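Local coordinates for protein pectate lyase (Paenibacillus sp. 0602, PDB 5GT5) that cleaves polygalacturonate by elimination and probably also methylated pectins, acting within the chain, as a polysaccharide lyase family 1 enzyme that probably needs calcium, at residues T27-L39 and G48-L60. The protein carries 1 engineered substitution. Sequence-based numbering, arbitrary orientation.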
loop_
_atom_site.group_PDB
_atom_site.type_symbol
_atom_site.label_atom_id
_atom_site.label_comp_id
_atom_site.label_asym_id
_atom_site.label_seq_id
_atom_site.Cartn_x
_atom_site.Cartn_y
_atom_site.Cartn_z
ATOM N N THR A 27 10.271 -10.345 -23.623
ATOM C CA THR A 27 9.327 -9.594 -24.445
ATOM C C THR A 27 7.861 -9.672 -24.000
ATOM O O THR A 27 7.045 -8.818 -24.361
ATOM C CB THR A 27 9.417 -10.015 -25.930
ATOM O OG1 THR A 27 9.197 -11.428 -26.038
ATOM C CG2 THR A 27 10.790 -9.684 -26.492
ATOM N N ALA A 28 7.501 -10.693 -23.237
ATOM C CA ALA A 28 6.118 -10.770 -22.792
ATOM C C ALA A 28 5.791 -9.651 -21.806
ATOM O O ALA A 28 4.651 -9.192 -21.734
ATOM C CB ALA A 28 5.817 -12.113 -22.159
ATOM N N VAL A 29 6.781 -9.265 -21.008
ATOM C CA VAL A 29 6.510 -8.300 -19.938
ATOM C C VAL A 29 7.335 -7.019 -20.044
ATOM O O VAL A 29 7.117 -6.099 -19.258
ATOM C CB VAL A 29 6.682 -8.949 -18.520
ATOM C CG1 VAL A 29 5.559 -9.962 -18.234
ATOM C CG2 VAL A 29 8.044 -9.602 -18.362
ATOM N N TYR A 30 8.270 -6.946 -20.981
ATOM C CA TYR A 30 9.069 -5.741 -21.233
ATOM C C TYR A 30 8.718 -5.274 -22.628
ATOM O O TYR A 30 9.042 -5.986 -23.615
ATOM C CB TYR A 30 10.556 -6.092 -21.150
ATOM C CG TYR A 30 11.537 -4.936 -21.161
ATOM C CD1 TYR A 30 11.632 -4.068 -22.253
ATOM C CD2 TYR A 30 12.426 -4.773 -20.108
ATOM C CE1 TYR A 30 12.553 -3.032 -22.251
ATOM C CE2 TYR A 30 13.367 -3.720 -20.103
ATOM C CZ TYR A 30 13.428 -2.878 -21.192
ATOM O OH TYR A 30 14.341 -1.855 -21.190
ATOM N N LYS A 31 8.045 -4.130 -22.741
ATOM C CA LYS A 31 7.586 -3.624 -24.021
ATOM C C LYS A 31 8.334 -2.378 -24.439
ATOM O O LYS A 31 8.344 -1.378 -23.707
ATOM C CB LYS A 31 6.088 -3.326 -24.008
ATOM C CG LYS A 31 5.208 -4.513 -23.661
ATOM C CD LYS A 31 5.380 -5.668 -24.654
ATOM C CE LYS A 31 4.359 -6.730 -24.329
ATOM N NZ LYS A 31 4.559 -7.896 -25.248
ATOM N N LYS A 32 8.941 -2.421 -25.615
ATOM C CA LYS A 32 9.593 -1.265 -26.216
ATOM C C LYS A 32 8.577 -0.525 -27.043
ATOM O O LYS A 32 7.931 -1.077 -27.937
ATOM C CB LYS A 32 10.787 -1.726 -27.071
ATOM C CG LYS A 32 11.937 -2.244 -26.204
ATOM C CD LYS A 32 13.151 -2.662 -27.020
ATOM C CE LYS A 32 14.230 -3.175 -26.111
ATOM N NZ LYS A 32 15.442 -3.563 -26.918
ATOM N N VAL A 33 8.414 0.748 -26.716
ATOM C CA VAL A 33 7.347 1.545 -27.297
ATOM C C VAL A 33 7.910 2.600 -28.250
ATOM O O VAL A 33 8.682 3.494 -27.841
ATOM C CB VAL A 33 6.518 2.191 -26.158
ATOM C CG1 VAL A 33 5.649 3.321 -26.680
ATOM C CG2 VAL A 33 5.673 1.123 -25.451
ATOM N N TYR A 34 7.509 2.497 -29.520
ATOM C CA TYR A 34 8.007 3.405 -30.556
ATOM C C TYR A 34 6.955 4.373 -31.028
ATOM O O TYR A 34 7.275 5.386 -31.655
ATOM C CB TYR A 34 8.515 2.600 -31.757
ATOM C CG TYR A 34 9.633 1.647 -31.413
ATOM C CD1 TYR A 34 9.373 0.330 -31.001
ATOM C CD2 TYR A 34 10.958 2.048 -31.506
ATOM C CE1 TYR A 34 10.427 -0.549 -30.678
ATOM C CE2 TYR A 34 11.994 1.187 -31.171
ATOM C CZ TYR A 34 11.725 -0.102 -30.765
ATOM O OH TYR A 34 12.754 -0.957 -30.446
ATOM N N ASN A 35 5.696 4.076 -30.731
ATOM C CA ASN A 35 4.585 4.873 -31.207
ATOM C C ASN A 35 3.392 4.701 -30.293
ATOM O O ASN A 35 3.463 3.933 -29.323
ATOM C CB ASN A 35 4.271 4.506 -32.665
ATOM C CG ASN A 35 3.878 3.061 -32.828
ATOM O OD1 ASN A 35 3.020 2.551 -32.118
ATOM N ND2 ASN A 35 4.509 2.387 -33.792
ATOM N N ALA A 36 2.321 5.428 -30.579
ATOM C CA ALA A 36 1.148 5.445 -29.707
ATOM C C ALA A 36 0.461 4.088 -29.629
ATOM O O ALA A 36 -0.075 3.718 -28.585
ATOM C CB ALA A 36 0.159 6.495 -30.160
ATOM N N THR A 37 0.460 3.335 -30.733
ATOM C CA THR A 37 -0.184 2.014 -30.709
ATOM C C THR A 37 0.539 1.046 -29.775
ATOM O O THR A 37 -0.110 0.351 -28.994
ATOM C CB THR A 37 -0.258 1.420 -32.108
ATOM O OG1 THR A 37 -0.948 2.340 -32.963
ATOM C CG2 THR A 37 -1.025 0.097 -32.089
ATOM N N ASP A 38 1.868 1.035 -29.835
ATOM C CA ASP A 38 2.677 0.261 -28.895
ATOM C C ASP A 38 2.336 0.650 -27.473
ATOM O O ASP A 38 2.183 -0.214 -26.617
ATOM C CB ASP A 38 4.178 0.500 -29.083
ATOM C CG ASP A 38 4.698 0.059 -30.439
ATOM O OD1 ASP A 38 4.092 -0.822 -31.118
ATOM O OD2 ASP A 38 5.756 0.612 -30.804
ATOM N N LEU A 39 2.184 1.946 -27.203
ATOM C CA LEU A 39 1.887 2.371 -25.842
ATOM C C LEU A 39 0.494 1.896 -25.419
ATOM O O LEU A 39 0.293 1.435 -24.281
ATOM C CB LEU A 39 1.963 3.888 -25.742
ATOM C CG LEU A 39 1.910 4.444 -24.306
ATOM C CD1 LEU A 39 3.083 3.946 -23.485
ATOM C CD2 LEU A 39 1.922 5.987 -24.333
ATOM N N GLY A 48 -0.626 -7.012 -18.056
ATOM C CA GLY A 48 0.422 -7.724 -17.321
ATOM C C GLY A 48 1.837 -7.233 -17.568
ATOM O O GLY A 48 2.824 -7.796 -17.051
ATOM N N VAL A 49 1.952 -6.165 -18.349
ATOM C CA VAL A 49 3.272 -5.646 -18.686
ATOM C C VAL A 49 3.916 -5.061 -17.445
ATOM O O VAL A 49 3.232 -4.391 -16.658
ATOM C CB VAL A 49 3.152 -4.610 -19.809
ATOM C CG1 VAL A 49 4.438 -3.817 -19.995
ATOM C CG2 VAL A 49 2.778 -5.302 -21.091
ATOM N N LYS A 50 5.202 -5.342 -17.244
ATOM C CA LYS A 50 5.968 -4.896 -16.086
ATOM C C LYS A 50 6.859 -3.703 -16.368
ATOM O O LYS A 50 6.988 -2.840 -15.490
ATOM C CB LYS A 50 6.827 -6.060 -15.576
ATOM C CG LYS A 50 6.017 -7.246 -15.059
ATOM C CD LYS A 50 5.504 -6.845 -13.668
ATOM C CE LYS A 50 4.223 -7.482 -13.255
ATOM N NZ LYS A 50 3.875 -6.911 -11.894
ATOM N N VAL A 51 7.485 -3.649 -17.545
ATOM C CA VAL A 51 8.358 -2.535 -17.911
ATOM C C VAL A 51 7.948 -2.039 -19.267
ATOM O O VAL A 51 7.804 -2.834 -20.213
ATOM C CB VAL A 51 9.839 -2.944 -17.921
ATOM C CG1 VAL A 51 10.707 -1.810 -18.447
ATOM C CG2 VAL A 51 10.293 -3.401 -16.530
ATOM N N VAL A 52 7.760 -0.724 -19.362
ATOM C CA VAL A 52 7.547 -0.031 -20.623
ATOM C C VAL A 52 8.760 0.877 -20.882
ATOM O O VAL A 52 9.013 1.817 -20.095
ATOM C CB VAL A 52 6.235 0.804 -20.595
ATOM C CG1 VAL A 52 6.126 1.626 -21.892
ATOM C CG2 VAL A 52 5.008 -0.113 -20.408
ATOM N N GLU A 53 9.540 0.587 -21.942
ATOM C CA GLU A 53 10.633 1.449 -22.359
ATOM C C GLU A 53 10.169 2.295 -23.531
ATOM O O GLU A 53 9.928 1.786 -24.628
ATOM C CB GLU A 53 11.888 0.670 -22.752
ATOM C CG GLU A 53 13.067 1.654 -22.998
ATOM C CD GLU A 53 14.341 0.999 -23.458
ATOM O OE1 GLU A 53 14.460 -0.236 -23.397
ATOM O OE2 GLU A 53 15.242 1.754 -23.875
ATOM N N ILE A 54 10.025 3.595 -23.288
ATOM C CA ILE A 54 9.717 4.561 -24.338
ATOM C C ILE A 54 11.011 4.786 -25.126
ATOM O O ILE A 54 12.036 5.118 -24.546
ATOM C CB ILE A 54 9.268 5.892 -23.706
ATOM C CG1 ILE A 54 8.111 5.641 -22.731
ATOM C CG2 ILE A 54 8.928 6.949 -24.770
ATOM C CD1 ILE A 54 6.904 5.095 -23.405
ATOM N N MET A 55 10.978 4.573 -26.436
ATOM C CA MET A 55 12.205 4.523 -27.228
ATOM C C MET A 55 12.552 5.851 -27.890
ATOM O O MET A 55 13.703 6.062 -28.303
ATOM C CB MET A 55 12.066 3.439 -28.323
ATOM C CG MET A 55 11.738 2.030 -27.780
ATOM S SD MET A 55 12.934 1.464 -26.588
ATOM C CE MET A 55 14.357 1.207 -27.680
ATOM N N ASN A 56 11.560 6.716 -28.023
ATOM C CA ASN A 56 11.735 7.993 -28.718
ATOM C C ASN A 56 10.642 8.944 -28.262
ATOM O O ASN A 56 9.723 8.524 -27.550
ATOM C CB ASN A 56 11.698 7.788 -30.245
ATOM C CG ASN A 56 10.569 6.854 -30.697
ATOM O OD1 ASN A 56 10.835 5.720 -31.082
ATOM N ND2 ASN A 56 9.316 7.317 -30.655
ATOM N N ASP A 57 10.720 10.213 -28.648
ATOM C CA ASP A 57 9.636 11.136 -28.348
ATOM C C ASP A 57 8.312 10.597 -28.878
ATOM O O ASP A 57 8.268 9.980 -29.958
ATOM C CB ASP A 57 9.861 12.526 -28.974
ATOM C CG ASP A 57 11.090 13.249 -28.444
ATOM O OD1 ASP A 57 11.687 12.814 -27.442
ATOM O OD2 ASP A 57 11.477 14.281 -29.069
ATOM N N LEU A 58 7.246 10.842 -28.126
ATOM C CA LEU A 58 5.907 10.423 -28.529
ATOM C C LEU A 58 4.961 11.597 -28.658
ATOM O O LEU A 58 4.830 12.438 -27.733
ATOM C CB LEU A 58 5.319 9.404 -27.546
ATOM C CG LEU A 58 6.053 8.064 -27.395
ATOM C CD1 LEU A 58 5.363 7.235 -26.338
ATOM C CD2 LEU A 58 6.067 7.325 -28.738
ATOM N N ASN A 59 4.301 11.684 -29.809
ATOM C CA ASN A 59 3.310 12.721 -30.082
ATOM C C ASN A 59 1.954 12.080 -29.980
ATOM O O ASN A 59 1.522 11.340 -30.879
ATOM C CB ASN A 59 3.568 13.270 -31.484
ATOM C CG ASN A 59 4.884 13.966 -31.554
ATOM O OD1 ASN A 59 5.117 14.888 -30.791
ATOM N ND2 ASN A 59 5.786 13.486 -32.403
ATOM N N LEU A 60 1.291 12.319 -28.851
ATOM C CA LEU A 60 0.186 11.468 -28.430
ATOM C C LEU A 60 -1.196 12.134 -28.485
ATOM O O LEU A 60 -2.153 11.676 -27.863
ATOM C CB LEU A 60 0.477 10.912 -27.017
ATOM C CG LEU A 60 1.760 10.100 -26.884
ATOM C CD1 LEU A 60 1.972 9.691 -25.432
ATOM C CD2 LEU A 60 1.708 8.861 -27.802
#
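With CG of Tyr30 anti to the backbone N (chi1 -170°) and Glu53 likewise turned (chi1 -172°) and then extended, the two side chains cross on the same face of a parallel strand pair. Tyr30 OH donates to Glu53 OE1 at 2.7 Å; the carboxylate oxygen lies at the ring's edge, but the hydroxyl approaches it from above the carboxylate plane, the two planes being 78° apart. One face of the ring rests on Val51, whose CG1 sits 3.9 Å from the ring centroid in a CH-pi contact. Tyrosine thus suits this place twice, with a flat apolar face for valine and a hydroxyl for the buried acid, which also forms a salt bridge with Lys438. A phenylalanine here would probably leave Glu53 OE1 without its hydroxyl donor and the carboxylate freer to turn.

Strands 30-33 and 51-54, joined through helix 36-43, lie at the N-terminal end of the right-handed parallel beta-helix of this lyase family, the helix packing on one face of the pair, with strand 102-106 continuing the pairing beyond 51-54. Backbone bonds alternate between the strands, and at their start Val29 O is gripped by both Lys50 N and Val51 N.

Val33, Val52 and Ile54 point to the other face, where their branched side chains pack against the helix: Val33 CG2 meets Val52 CG1 at 3.6 Å, and Leu39 CD1 reaches Ile54 CD1 at 4.0 Å. Leu58 and Leu60 extend this apolar layer along Leu39. Past the strands, Met55, its chain bent, lays CG over one face of the Tyr34 ring, 3.7 Å from the centroid, with SD oblique to it in a Met-aromatic contact. Asn56 ND2 bonds Tyr34 O at 3.0 Å and also Asp57 O, both acceptors lying in its amide plane, which fixes the rotation of that amide.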